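Local coordinates for protein alpha-1,3-glucanase (Streptomyces thermodiastaticus, PDB 7C7D) that probably hydrolyses internal alpha-1,3-glucosidic bonds of alpha-1,3-glucans, as a thermostable glycoside hydrolase of family GH87, at residues 117-122 with 184-189; 247-252 with 274-279; 344-349 with 368-373; 451-456 with 489-494. All coordinates share one frame; numbering follows the deposited sequence. Where two conformers were deposited one is given.

Contact 1: residues 117-122 with 184-189; sequences SVPDGQ and TNVQVT
Ser117 and Thr189 form an antiparallel hydrogen-bonded pair, with Ser117 N donating to Thr189 O at 2.9 Å and Thr189 N donating to Ser117 O at the same distance. Past this pair the chains part, and a water bridges them: it donates to Ser117 O and Gln187 O and lies 2.8 Å from Thr189 OG1. Threonine suits the place because its hydroxyl, anti to the carbonyl carbon (chi1 -63°), meets that water. Ser117 OG turns instead to Phe161 O. The pair joins strands 109-117 and 188-196 in one antiparallel sheet of the N-terminal domain, consistent with the beta-sandwich of galactose-binding-like modules. Val141, from the other antiparallel sheet, packs on both Val118 and Val186. Val118 and Val188 lie side by side, CG1 of the first 4.0 Å from CG2 of the second; short branched chains suit this buried, apolar place. Val186 CG2, anti to its backbone N, slides past Gln122 and comes 3.7 Å from Gln122 OE1. Pro119 CD touches Gln187 O at 3.4 Å. Pro119 also opens a type II turn, closed by Gln122 N bonding to Pro119 O, in which Gly121 adopts a positive phi that a side chain would jam against the preceding carbonyl.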
loop_
_atom_site.group_PDB
_atom_site.type_symbol
_atom_site.label_atom_id
_atom_site.label_comp_id
_atom_site.label_asym_id
_atom_site.label_seq_id
_atom_site.Cartn_x
_atom_site.Cartn_y
_atom_site.Cartn_z
ATOM N N SER A 117 10.476 -10.119 -10.492
ATOM C CA SER A 117 9.743 -11.376 -10.596
ATOM C C SER A 117 10.648 -12.427 -11.233
ATOM O O SER A 117 11.458 -12.105 -12.107
ATOM C CB SER A 117 8.502 -11.184 -11.474
ATOM O OG SER A 117 7.732 -12.365 -11.575
ATOM N N VAL A 118 10.529 -13.672 -10.787
ATOM C CA VAL A 118 11.123 -14.813 -11.492
ATOM C C VAL A 118 10.018 -15.805 -11.766
ATOM O O VAL A 118 8.950 -15.770 -11.121
ATOM C CB VAL A 118 12.286 -15.453 -10.689
ATOM C CG1 VAL A 118 13.415 -14.458 -10.481
ATOM C CG2 VAL A 118 11.787 -16.049 -9.383
ATOM N N PRO A 119 10.215 -16.729 -12.709
ATOM C CA PRO A 119 9.139 -17.655 -13.065
ATOM C C PRO A 119 8.726 -18.528 -11.889
ATOM O O PRO A 119 9.542 -18.912 -11.048
ATOM C CB PRO A 119 9.746 -18.489 -14.200
ATOM C CG PRO A 119 10.773 -17.587 -14.800
ATOM C CD PRO A 119 11.364 -16.864 -13.625
ATOM N N ASP A 120 7.432 -18.830 -11.837
ATOM C CA ASP A 120 6.889 -19.602 -10.730
ATOM C C ASP A 120 7.568 -20.961 -10.662
ATOM O O ASP A 120 7.747 -21.629 -11.683
ATOM C CB ASP A 120 5.385 -19.776 -10.911
ATOM C CG ASP A 120 4.685 -20.123 -9.620
ATOM O OD1 ASP A 120 5.351 -20.136 -8.564
ATOM O OD2 ASP A 120 3.468 -20.382 -9.660
ATOM N N GLY A 121 7.971 -21.353 -9.455
ATOM C CA GLY A 121 8.702 -22.582 -9.239
ATOM C C GLY A 121 10.204 -22.434 -9.222
ATOM O O GLY A 121 10.901 -23.374 -8.819
ATOM N N GLN A 122 10.731 -21.289 -9.631
ATOM C CA GLN A 122 12.164 -21.109 -9.780
ATOM C C GLN A 122 12.696 -20.105 -8.770
ATOM O O GLN A 122 11.952 -19.324 -8.167
ATOM C CB GLN A 122 12.514 -20.658 -11.199
ATOM C CG GLN A 122 12.109 -21.666 -12.257
ATOM C CD GLN A 122 12.396 -21.172 -13.654
ATOM O OE1 GLN A 122 12.917 -20.078 -13.834
ATOM N NE2 GLN A 122 12.057 -21.977 -14.652
ATOM N N THR A 184 22.316 -14.337 -13.767
ATOM C CA THR A 184 23.324 -15.373 -13.994
ATOM C C THR A 184 22.750 -16.787 -14.004
ATOM O O THR A 184 23.228 -17.643 -14.755
ATOM C CB THR A 184 24.449 -15.304 -12.950
ATOM O OG1 THR A 184 23.905 -15.508 -11.640
ATOM C CG2 THR A 184 25.192 -13.974 -13.008
ATOM N N ASN A 185 21.745 -17.056 -13.167
ATOM C CA ASN A 185 21.282 -18.426 -12.963
ATOM C C ASN A 185 19.766 -18.567 -12.988
ATOM O O ASN A 185 19.255 -19.648 -12.672
ATOM C CB ASN A 185 21.844 -19.013 -11.662
ATOM C CG ASN A 185 21.529 -18.155 -10.449
ATOM O OD1 ASN A 185 20.508 -17.475 -10.408
ATOM N ND2 ASN A 185 22.405 -18.192 -9.449
ATOM N N VAL A 186 19.043 -17.501 -13.322
ATOM C CA VAL A 186 17.594 -17.531 -13.463
ATOM C C VAL A 186 17.214 -16.262 -14.206
ATOM O O VAL A 186 17.882 -15.230 -14.080
ATOM C CB VAL A 186 16.877 -17.634 -12.089
ATOM C CG1 VAL A 186 17.198 -16.430 -11.201
ATOM C CG2 VAL A 186 15.370 -17.809 -12.264
ATOM N N GLN A 187 16.151 -16.339 -14.999
ATOM C CA GLN A 187 15.676 -15.167 -15.723
ATOM C C GLN A 187 14.925 -14.264 -14.751
ATOM O O GLN A 187 13.987 -14.710 -14.084
ATOM C CB GLN A 187 14.762 -15.603 -16.864
ATOM C CG GLN A 187 14.271 -14.485 -17.765
ATOM C CD GLN A 187 13.199 -14.973 -18.711
ATOM O OE1 GLN A 187 12.082 -15.271 -18.291
ATOM N NE2 GLN A 187 13.535 -15.076 -19.992
ATOM N N VAL A 188 15.334 -13.003 -14.659
ATOM C CA VAL A 188 14.784 -12.080 -13.673
ATOM C C VAL A 188 14.157 -10.904 -14.403
ATOM O O VAL A 188 14.809 -10.264 -15.234
ATOM C CB VAL A 188 15.854 -11.584 -12.683
ATOM C CG1 VAL A 188 15.206 -10.717 -11.601
ATOM C CG2 VAL A 188 16.612 -12.757 -12.067
ATOM N N THR A 189 12.903 -10.608 -14.085
ATOM C CA THR A 189 12.239 -9.418 -14.596
ATOM C C THR A 189 12.351 -8.348 -13.519
ATOM O O THR A 189 11.759 -8.476 -12.444
ATOM C CB THR A 189 10.794 -9.731 -14.965
ATOM O OG1 THR A 189 10.803 -10.703 -16.022
ATOM C CG2 THR A 189 10.075 -8.477 -15.449
HETATM O O HOH W 1 11.270 -13.304 -15.113
#

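Contact 2: residues 247-252 with 274-279; sequences YRITGP and SHFIDQ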
loop_
_atom_site.group_PDB
_atom_site.type_symbol
_atom_site.label_atom_id
_atom_site.label_comp_id
_atom_site.label_asym_id
_atom_site.label_seq_id
_atom_site.Cartn_x
_atom_site.Cartn_y
_atom_site.Cartn_z
ATOM N N TYR A 247 16.143 -13.583 14.354
ATOM C CA TYR A 247 15.439 -14.205 15.468
ATOM C C TYR A 247 14.191 -14.890 14.951
ATOM O O TYR A 247 13.301 -14.232 14.410
ATOM C CB TYR A 247 15.027 -13.155 16.499
ATOM C CG TYR A 247 16.180 -12.364 17.038
ATOM C CD1 TYR A 247 16.637 -11.226 16.383
ATOM C CD2 TYR A 247 16.820 -12.757 18.206
ATOM C CE1 TYR A 247 17.704 -10.503 16.874
ATOM C CE2 TYR A 247 17.883 -12.043 18.707
ATOM C CZ TYR A 247 18.321 -10.912 18.040
ATOM O OH TYR A 247 19.382 -10.203 18.550
ATOM N N ARG A 248 14.106 -16.197 15.138
ATOM C CA ARG A 248 12.895 -16.930 14.800
ATOM C C ARG A 248 11.888 -16.754 15.930
ATOM O O ARG A 248 12.203 -17.032 17.092
ATOM C CB ARG A 248 13.220 -18.409 14.604
ATOM C CG ARG A 248 12.011 -19.283 14.300
ATOM C CD ARG A 248 12.419 -20.551 13.563
ATOM N NE ARG A 248 13.148 -21.480 14.423
ATOM C CZ ARG A 248 12.570 -22.362 15.232
ATOM N NH1 ARG A 248 11.247 -22.442 15.299
ATOM N NH2 ARG A 248 13.316 -23.165 15.979
ATOM N N ILE A 249 10.690 -16.277 15.597
ATOM C CA ILE A 249 9.596 -16.117 16.554
ATOM C C ILE A 249 8.391 -16.855 15.982
ATOM O O ILE A 249 7.679 -16.317 15.128
ATOM C CB ILE A 249 9.263 -14.642 16.816
ATOM C CG1 ILE A 249 10.496 -13.891 17.325
ATOM C CG2 ILE A 249 8.096 -14.515 17.791
ATOM C CD1 ILE A 249 10.792 -14.133 18.785
ATOM N N THR A 250 8.156 -18.091 16.432
ATOM C CA THR A 250 6.948 -18.785 16.000
ATOM C C THR A 250 5.714 -18.006 16.427
ATOM O O THR A 250 4.752 -17.885 15.661
ATOM C CB THR A 250 6.900 -20.211 16.551
ATOM O OG1 THR A 250 6.998 -20.184 17.981
ATOM C CG2 THR A 250 8.028 -21.036 15.978
ATOM N N GLY A 251 5.738 -17.446 17.635
ATOM C CA GLY A 251 4.703 -16.543 18.072
ATOM C C GLY A 251 3.433 -17.270 18.462
ATOM O O GLY A 251 3.364 -18.504 18.442
ATOM N N PRO A 252 2.388 -16.514 18.826
ATOM C CA PRO A 252 2.389 -15.055 18.892
ATOM C C PRO A 252 2.825 -14.566 20.258
ATOM O O PRO A 252 2.782 -15.304 21.245
ATOM C CB PRO A 252 0.915 -14.723 18.712
ATOM C CG PRO A 252 0.208 -15.848 19.417
ATOM C CD PRO A 252 1.079 -17.078 19.211
ATOM N N SER A 274 5.664 -15.195 11.169
ATOM C CA SER A 274 4.427 -15.037 10.424
ATOM C C SER A 274 3.230 -14.822 11.341
ATOM O O SER A 274 2.089 -14.904 10.883
ATOM C CB SER A 274 4.206 -16.244 9.506
ATOM O OG SER A 274 5.266 -16.369 8.572
ATOM N N HIS A 275 3.464 -14.551 12.627
ATOM C CA HIS A 275 2.394 -14.413 13.611
ATOM C C HIS A 275 2.990 -13.728 14.832
ATOM O O HIS A 275 3.143 -14.345 15.889
ATOM C CB HIS A 275 1.861 -15.806 13.972
ATOM C CG HIS A 275 0.610 -15.800 14.794
ATOM N ND1 HIS A 275 0.281 -16.839 15.635
ATOM C CD2 HIS A 275 -0.402 -14.905 14.887
ATOM C CE1 HIS A 275 -0.876 -16.584 16.217
ATOM N NE2 HIS A 275 -1.315 -15.416 15.780
ATOM N N PHE A 276 3.365 -12.457 14.689
ATOM C CA PHE A 276 4.270 -11.840 15.654
ATOM C C PHE A 276 3.555 -11.392 16.926
ATOM O O PHE A 276 3.868 -11.870 18.022
ATOM C CB PHE A 276 5.044 -10.696 14.992
ATOM C CG PHE A 276 6.019 -10.018 15.905
ATOM C CD1 PHE A 276 7.090 -10.713 16.445
ATOM C CD2 PHE A 276 5.856 -8.687 16.237
ATOM C CE1 PHE A 276 7.990 -10.083 17.285
ATOM C CE2 PHE A 276 6.747 -8.051 17.079
ATOM C CZ PHE A 276 7.818 -8.749 17.606
ATOM N N ILE A 277 2.604 -10.463 16.811
ATOM C CA ILE A 277 1.785 -10.026 17.938
ATOM C C ILE A 277 0.333 -10.326 17.609
ATOM O O ILE A 277 -0.147 -9.967 16.529
ATOM C CB ILE A 277 1.989 -8.530 18.249
ATOM C CG1 ILE A 277 3.378 -8.304 18.851
ATOM C CG2 ILE A 277 0.901 -8.013 19.188
ATOM C CD1 ILE A 277 3.790 -6.831 18.903
ATOM N N ASP A 278 -0.363 -10.986 18.535
ATOM C CA ASP A 278 -1.770 -11.326 18.338
ATOM C C ASP A 278 -2.449 -11.240 19.697
ATOM O O ASP A 278 -2.244 -12.104 20.559
ATOM C CB ASP A 278 -1.890 -12.725 17.729
ATOM C CG ASP A 278 -3.302 -13.072 17.285
ATOM O OD1 ASP A 278 -4.242 -12.298 17.564
ATOM O OD2 ASP A 278 -3.468 -14.134 16.645
ATOM N N GLN A 279 -3.241 -10.191 19.906
ATOM C CA GLN A 279 -3.874 -9.980 21.197
ATOM C C GLN A 279 -5.096 -9.104 20.993
ATOM O O GLN A 279 -5.060 -8.156 20.207
ATOM C CB GLN A 279 -2.901 -9.321 22.183
ATOM C CG GLN A 279 -2.277 -8.031 21.664
ATOM C CD GLN A 279 -1.160 -7.526 22.551
ATOM O OE1 GLN A 279 -0.511 -8.290 23.256
ATOM N NE2 GLN A 279 -0.940 -6.221 22.531
HETATM O O HOH W 2 5.408 -17.512 12.912
#
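The His275 ring carries Pro252 over one face: Pro252 CB sits above the ring centre, 3.7 Å from the centroid and 13° off the normal, a CH-pi contact. Pro252 CG also approaches His275 CE1, at 3.5 Å. At the ring edge, in plane, Asp278 OD2 accepts from His275 NE2 at 2.7 Å on its anti lone pair, a nearly straight bond (172°) that fixes the rotation of the imidazole; Asp278 OD1 is bonded to Asn310. An alanine in place of His275 would probably leave Pro252 without the flat surface it rests on and Asp278 OD2 without its N-H mate. The proline follows a cis peptide, and its CB also touches Asp278 CB at 3.6 Å. The carbonyl His275 O receives CA-H...O contacts from Gly251 and, at 3.2 Å, from Pro252 CA. Glycine suits residue 251, since its phi is positive and a CB would clash with that same oxygen. A water links the chains, donating to Thr250 O and accepting from Ser274 N. Ile249 CG2 meets Phe276 CD1 at 4.2 Å, between Phe228 of helix 225-234, which touches Ile249, and Val271 of strand 269-272, the parallel partner of 245-248; strand 277-279 begins the parallel sheet that continues into 309-311 in this pectate lyase-like beta-helix.

Contact 3: residues 344-349 with 368-373; sequences NNRILD and DNFLRN
Asp368 lies beside Asn344, and its O takes a CA-H...O contact of 3.1 Å from Asn344 CA; both residues have positive phi, and the two chains bend alike at this point. Asp368 OD1 is bonded to Asp56 N. Next, Asn369 OD1 is gripped twice, by Asn345 N at 2.9 Å and by Asn345 ND2 at 3.0 Å, the two donors arriving from opposite faces of its amide plane. The amides are turned only 7° apart, and Asn369 ND2 goes on to Val342 O and Asn396 OD1. An alanine in place of Asn369 would probably leave Asn345 N without its acceptor and Val342 O without that N-H, freeing the bend to shift. Such rows of hydrogen-bonded asparagines at a turn are known from right-handed parallel beta-helices of the pectate lyase type, here between strands 341-348 and 365-372; their portions 346-348 and 370-372 run 5° apart. Phe370 N binds Asn345 O, and Leu348 CD2 packs 3.8 Å from Phe370 CE2. Leu371 points to the other face, where its CD2 meets Ile347 CB at 4.0 Å, apolar surfaces suited to the interior. Arg372 N binds Ile347 O. Its guanidinium presents a face to Phe370 CZ, 3.5 Å above the plane and toward the rim, while NH1 bridges to Asp194 and bonds to Asn164 in the N-terminal domain. Finally Asn373 ND2 donates almost straight (171°) to Asp349 OD1 at 2.8 Å; Asp349 OD2 accepts from Gln325 and Asn164 N.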
loop_
_atom_site.group_PDB
_atom_site.type_symbol
_atom_site.label_atom_id
_atom_site.label_comp_id
_atom_site.label_asym_id
_atom_site.label_seq_id
_atom_site.Cartn_x
_atom_site.Cartn_y
_atom_site.Cartn_z
ATOM N N ASN A 344 6.691 6.037 9.346
ATOM C CA ASN A 344 8.056 5.783 8.880
ATOM C C ASN A 344 8.368 4.292 8.815
ATOM O O ASN A 344 9.441 3.846 9.224
ATOM C CB ASN A 344 9.099 6.532 9.712
ATOM C CG ASN A 344 8.858 8.019 9.723
ATOM O OD1 ASN A 344 8.590 8.604 10.769
ATOM N ND2 ASN A 344 8.939 8.639 8.555
ATOM N N ASN A 345 7.423 3.516 8.291
ATOM C CA ASN A 345 7.602 2.083 8.109
ATOM C C ASN A 345 7.565 1.745 6.627
ATOM O O ASN A 345 7.093 2.526 5.799
ATOM C CB ASN A 345 6.503 1.288 8.812
ATOM C CG ASN A 345 6.372 1.649 10.272
ATOM O OD1 ASN A 345 7.261 1.367 11.065
ATOM N ND2 ASN A 345 5.263 2.282 10.632
ATOM N N ARG A 346 8.064 0.554 6.314
ATOM C CA ARG A 346 7.929 -0.057 5.003
ATOM C C ARG A 346 7.089 -1.310 5.165
ATOM O O ARG A 346 7.356 -2.125 6.056
ATOM C CB ARG A 346 9.287 -0.448 4.420
ATOM C CG ARG A 346 10.369 0.567 4.642
ATOM C CD ARG A 346 10.118 1.835 3.842
ATOM N NE ARG A 346 11.051 2.873 4.269
ATOM C CZ ARG A 346 12.343 2.883 3.951
ATOM N NH1 ARG A 346 12.846 1.932 3.173
ATOM N NH2 ARG A 346 13.132 3.842 4.410
ATOM N N ILE A 347 6.070 -1.454 4.323
ATOM C CA ILE A 347 5.230 -2.643 4.310
ATOM C C ILE A 347 5.243 -3.156 2.877
ATOM O O ILE A 347 4.700 -2.507 1.973
ATOM C CB ILE A 347 3.802 -2.358 4.804
ATOM C CG1 ILE A 347 3.845 -1.762 6.215
ATOM C CG2 ILE A 347 2.971 -3.639 4.804
ATOM C CD1 ILE A 347 2.507 -1.231 6.723
ATOM N N LEU A 348 5.882 -4.307 2.662
ATOM C CA LEU A 348 6.162 -4.809 1.326
ATOM C C LEU A 348 5.713 -6.253 1.225
ATOM O O LEU A 348 5.906 -7.038 2.159
ATOM C CB LEU A 348 7.659 -4.796 1.030
ATOM C CG LEU A 348 8.362 -3.489 1.356
ATOM C CD1 LEU A 348 9.848 -3.665 1.218
ATOM C CD2 LEU A 348 7.868 -2.419 0.423
ATOM N N ASP A 349 5.166 -6.616 0.069
ATOM C CA ASP A 349 4.933 -8.023 -0.267
ATOM C C ASP A 349 4.053 -8.708 0.786
ATOM O O ASP A 349 4.485 -9.606 1.518
ATOM C CB ASP A 349 6.256 -8.792 -0.413
ATOM C CG ASP A 349 7.237 -8.140 -1.366
ATOM O OD1 ASP A 349 6.821 -7.634 -2.431
ATOM O OD2 ASP A 349 8.447 -8.173 -1.056
ATOM N N ASP A 368 3.622 8.727 6.546
ATOM C CA ASP A 368 5.012 8.600 6.114
ATOM C C ASP A 368 5.458 7.147 5.993
ATOM O O ASP A 368 6.605 6.812 6.293
ATOM C CB ASP A 368 5.951 9.411 7.001
ATOM C CG ASP A 368 5.766 10.887 6.800
ATOM O OD1 ASP A 368 6.036 11.366 5.679
ATOM O OD2 ASP A 368 5.322 11.560 7.748
ATOM N N ASN A 369 4.550 6.284 5.544
ATOM C CA ASN A 369 4.875 4.896 5.272
ATOM C C ASN A 369 4.967 4.664 3.774
ATOM O O ASN A 369 4.370 5.385 2.970
ATOM C CB ASN A 369 3.812 3.965 5.856
ATOM C CG ASN A 369 3.641 4.157 7.345
ATOM O OD1 ASN A 369 4.486 3.743 8.133
ATOM N ND2 ASN A 369 2.550 4.796 7.737
ATOM N N PHE A 370 5.728 3.634 3.414
ATOM C CA PHE A 370 5.849 3.179 2.036
ATOM C C PHE A 370 5.264 1.780 1.937
ATOM O O PHE A 370 5.655 0.891 2.705
ATOM C CB PHE A 370 7.314 3.149 1.596
ATOM C CG PHE A 370 7.501 2.668 0.190
ATOM C CD1 PHE A 370 7.142 3.474 -0.874
ATOM C CD2 PHE A 370 7.989 1.394 -0.076
ATOM C CE1 PHE A 370 7.285 3.043 -2.174
ATOM C CE2 PHE A 370 8.134 0.957 -1.384
ATOM C CZ PHE A 370 7.788 1.779 -2.433
ATOM N N LEU A 371 4.340 1.589 0.992
ATOM C CA LEU A 371 3.642 0.321 0.802
ATOM C C LEU A 371 3.747 -0.086 -0.659
ATOM O O LEU A 371 3.319 0.664 -1.545
ATOM C CB LEU A 371 2.171 0.446 1.213
ATOM C CG LEU A 371 1.945 0.719 2.709
ATOM C CD1 LEU A 371 1.608 2.195 2.987
ATOM C CD2 LEU A 371 0.856 -0.194 3.244
ATOM N N ARG A 372 4.327 -1.269 -0.912
ATOM C CA ARG A 372 4.440 -1.815 -2.255
ATOM C C ARG A 372 3.975 -3.265 -2.245
ATOM O O ARG A 372 4.340 -4.034 -1.352
ATOM C CB ARG A 372 5.894 -1.762 -2.752
ATOM C CG ARG A 372 6.126 -2.441 -4.094
ATOM C CD ARG A 372 7.600 -2.439 -4.493
ATOM N NE ARG A 372 8.059 -1.128 -4.966
ATOM C CZ ARG A 372 9.276 -0.650 -4.742
ATOM N NH1 ARG A 372 10.147 -1.354 -4.036
ATOM N NH2 ARG A 372 9.617 0.546 -5.209
ATOM N N ASN A 373 3.189 -3.643 -3.252
ATOM C CA ASN A 373 2.860 -5.054 -3.502
ATOM C C ASN A 373 2.018 -5.667 -2.376
ATOM O O ASN A 373 2.327 -6.742 -1.853
ATOM C CB ASN A 373 4.110 -5.896 -3.796
ATOM C CG ASN A 373 3.784 -7.272 -4.367
ATOM O OD1 ASN A 373 2.754 -7.471 -5.016
ATOM N ND2 ASN A 373 4.685 -8.224 -4.140
HETATM O O HOH W 3 9.884 7.413 5.814
#

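Contact 4: residues 451-456 with 489-494; sequences TVDGNT and ITDTTI
Val452 and Ile489 make the buried, apolar side, Val452 CB lying 4.2 Å from Ile489 CG1 and both side chains resting on Leu474 of strand 474-477; branched apolar residues suit this interior face. The backbone is knit by Thr490 N to Val452 O and Gly454 N to Thr490 O. On the opposite face Asp453 OD1 receives the hydroxyl of Thr490 at 2.6 Å, on its anti side and 16° out of the carboxylate plane. A chi1 of 56° puts Thr490 OG1 between its own backbone N and carbonyl carbon, close enough to bind the acid. In contrast to the dry apolar face, the bend, where Gly454 and Asp491 both take positive phi, an easy conformation for glycine, is bridged by waters. One accepts from Asn455 ND2 at 3.0 Å, donates to Thr490 O and lies 2.7 Å from Thr492 OG1; a second donates to Asp491 O and lies 2.8 Å from Thr493 OG1. Asn455 OD1 is held by Asn420 N. Beyond the bend Thr493 N binds Asn455 O, and Thr456 and Thr493 stand side by side, CG2 to CG2 4.0 Å. Parallel strands in register on both sides of a sharp corner, stacked coil on coil, are characteristic of the right-handed beta-helix.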
loop_
_atom_site.group_PDB
_atom_site.type_symbol
_atom_site.label_atom_id
_atom_site.label_comp_id
_atom_site.label_asym_id
_atom_site.label_seq_id
_atom_site.Cartn_x
_atom_site.Cartn_y
_atom_site.Cartn_z
ATOM N N THR A 451 -12.540 14.156 4.729
ATOM C CA THR A 451 -11.642 15.131 4.132
ATOM C C THR A 451 -10.615 14.393 3.283
ATOM O O THR A 451 -9.808 13.626 3.810
ATOM C CB THR A 451 -10.942 15.914 5.244
ATOM O OG1 THR A 451 -11.915 16.600 6.045
ATOM C CG2 THR A 451 -9.970 16.922 4.671
ATOM N N VAL A 452 -10.651 14.623 1.980
ATOM C CA VAL A 452 -9.756 13.966 1.034
ATOM C C VAL A 452 -8.969 15.080 0.351
ATOM O O VAL A 452 -9.438 15.682 -0.616
ATOM C CB VAL A 452 -10.538 13.115 0.027
ATOM C CG1 VAL A 452 -9.590 12.382 -0.919
ATOM C CG2 VAL A 452 -11.473 12.138 0.753
ATOM N N ASP A 453 -7.772 15.384 0.857
ATOM C CA ASP A 453 -7.066 16.612 0.493
ATOM C C ASP A 453 -5.632 16.336 0.058
ATOM O O ASP A 453 -4.895 15.634 0.752
ATOM C CB ASP A 453 -7.026 17.578 1.679
ATOM C CG ASP A 453 -6.214 18.824 1.377
ATOM O OD1 ASP A 453 -6.618 19.601 0.481
ATOM O OD2 ASP A 453 -5.156 19.014 2.000
ATOM N N GLY A 454 -5.220 16.928 -1.060
ATOM C CA GLY A 454 -3.808 16.927 -1.398
ATOM C C GLY A 454 -3.237 15.617 -1.893
ATOM O O GLY A 454 -2.020 15.437 -1.857
ATOM N N ASN A 455 -4.073 14.691 -2.336
ATOM C CA ASN A 455 -3.572 13.406 -2.802
ATOM C C ASN A 455 -3.207 13.468 -4.284
ATOM O O ASN A 455 -3.772 14.249 -5.054
ATOM C CB ASN A 455 -4.625 12.317 -2.572
ATOM C CG ASN A 455 -5.004 12.189 -1.113
ATOM O OD1 ASN A 455 -4.262 11.603 -0.325
ATOM N ND2 ASN A 455 -6.143 12.769 -0.735
ATOM N N THR A 456 -2.248 12.631 -4.675
ATOM C CA THR A 456 -1.816 12.489 -6.061
ATOM C C THR A 456 -2.000 11.038 -6.476
ATOM O O THR A 456 -1.502 10.131 -5.799
ATOM C CB THR A 456 -0.360 12.919 -6.221
ATOM O OG1 THR A 456 -0.271 14.318 -5.941
ATOM C CG2 THR A 456 0.127 12.680 -7.643
ATOM N N ILE A 489 -13.360 16.887 -1.372
ATOM C CA ILE A 489 -12.250 16.358 -2.155
ATOM C C ILE A 489 -11.512 17.554 -2.737
ATOM O O ILE A 489 -11.983 18.186 -3.691
ATOM C CB ILE A 489 -12.742 15.400 -3.246
ATOM C CG1 ILE A 489 -13.546 14.249 -2.629
ATOM C CG2 ILE A 489 -11.578 14.876 -4.064
ATOM C CD1 ILE A 489 -14.464 13.540 -3.603
ATOM N N THR A 490 -10.351 17.865 -2.169
ATOM C CA THR A 490 -9.664 19.112 -2.471
ATOM C C THR A 490 -8.221 18.869 -2.876
ATOM O O THR A 490 -7.561 17.953 -2.383
ATOM C CB THR A 490 -9.677 20.071 -1.271
ATOM O OG1 THR A 490 -9.114 19.408 -0.135
ATOM C CG2 THR A 490 -11.084 20.498 -0.937
ATOM N N ASP A 491 -7.738 19.727 -3.773
ATOM C CA ASP A 491 -6.339 19.752 -4.191
ATOM C C ASP A 491 -5.833 18.368 -4.586
ATOM O O ASP A 491 -4.816 17.874 -4.101
ATOM C CB ASP A 491 -5.452 20.414 -3.144
ATOM C CG ASP A 491 -5.705 21.901 -3.047
ATOM O OD1 ASP A 491 -6.418 22.446 -3.921
ATOM O OD2 ASP A 491 -5.199 22.526 -2.101
ATOM N N THR A 492 -6.556 17.743 -5.505
ATOM C CA THR A 492 -6.204 16.414 -5.987
ATOM C C THR A 492 -5.477 16.526 -7.320
ATOM O O THR A 492 -5.931 17.234 -8.225
ATOM C CB THR A 492 -7.454 15.548 -6.174
ATOM O OG1 THR A 492 -8.288 15.639 -5.018
ATOM C CG2 THR A 492 -7.068 14.093 -6.361
ATOM N N THR A 493 -4.369 15.812 -7.448
ATOM C CA THR A 493 -3.656 15.681 -8.712
ATOM C C THR A 493 -3.928 14.279 -9.236
ATOM O O THR A 493 -3.665 13.299 -8.536
ATOM C CB THR A 493 -2.162 15.914 -8.501
ATOM O OG1 THR A 493 -1.969 17.240 -7.999
ATOM C CG2 THR A 493 -1.383 15.744 -9.793
ATOM N N ILE A 494 -4.487 14.189 -10.441
ATOM C CA ILE A 494 -4.847 12.909 -11.050
ATOM C C ILE A 494 -4.186 12.852 -12.422
ATOM O O ILE A 494 -4.491 13.675 -13.294
ATOM C CB ILE A 494 -6.371 12.711 -11.150
ATOM C CG1 ILE A 494 -7.020 12.845 -9.764
ATOM C CG2 ILE A 494 -6.676 11.367 -11.779
ATOM C CD1 ILE A 494 -8.526 12.638 -9.737
HETATM O O HOH W 4 -7.208 14.833 -2.623
HETATM O O HOH W 5 -2.318 17.315 -5.245
#

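Overall arrangement
Contacts 2, 3 and 4 follow one another along the beta-helix: centres of contacts 2 and 3 are 20 Å apart, those of 3 and 4 are 21 Å apart, and contacts 2 and 4 lie 38 Å apart on opposite sides of the chain's centre. Contact 1 belongs to the separate N-terminal domain, yet its nearest atoms come within about 9 Å of contact 3. Strand 188-196 links the two, carrying Thr189 and also Asp194 and Glu196, the salt-bridge partners of Arg372 and Arg346. The calcium ion, bound by Glu63, Glu65, Ser88, Gln91 and Asp191, lies about 8 Å from the Thr189 side chain and about 9 Å from that of Arg372, near this domain junction.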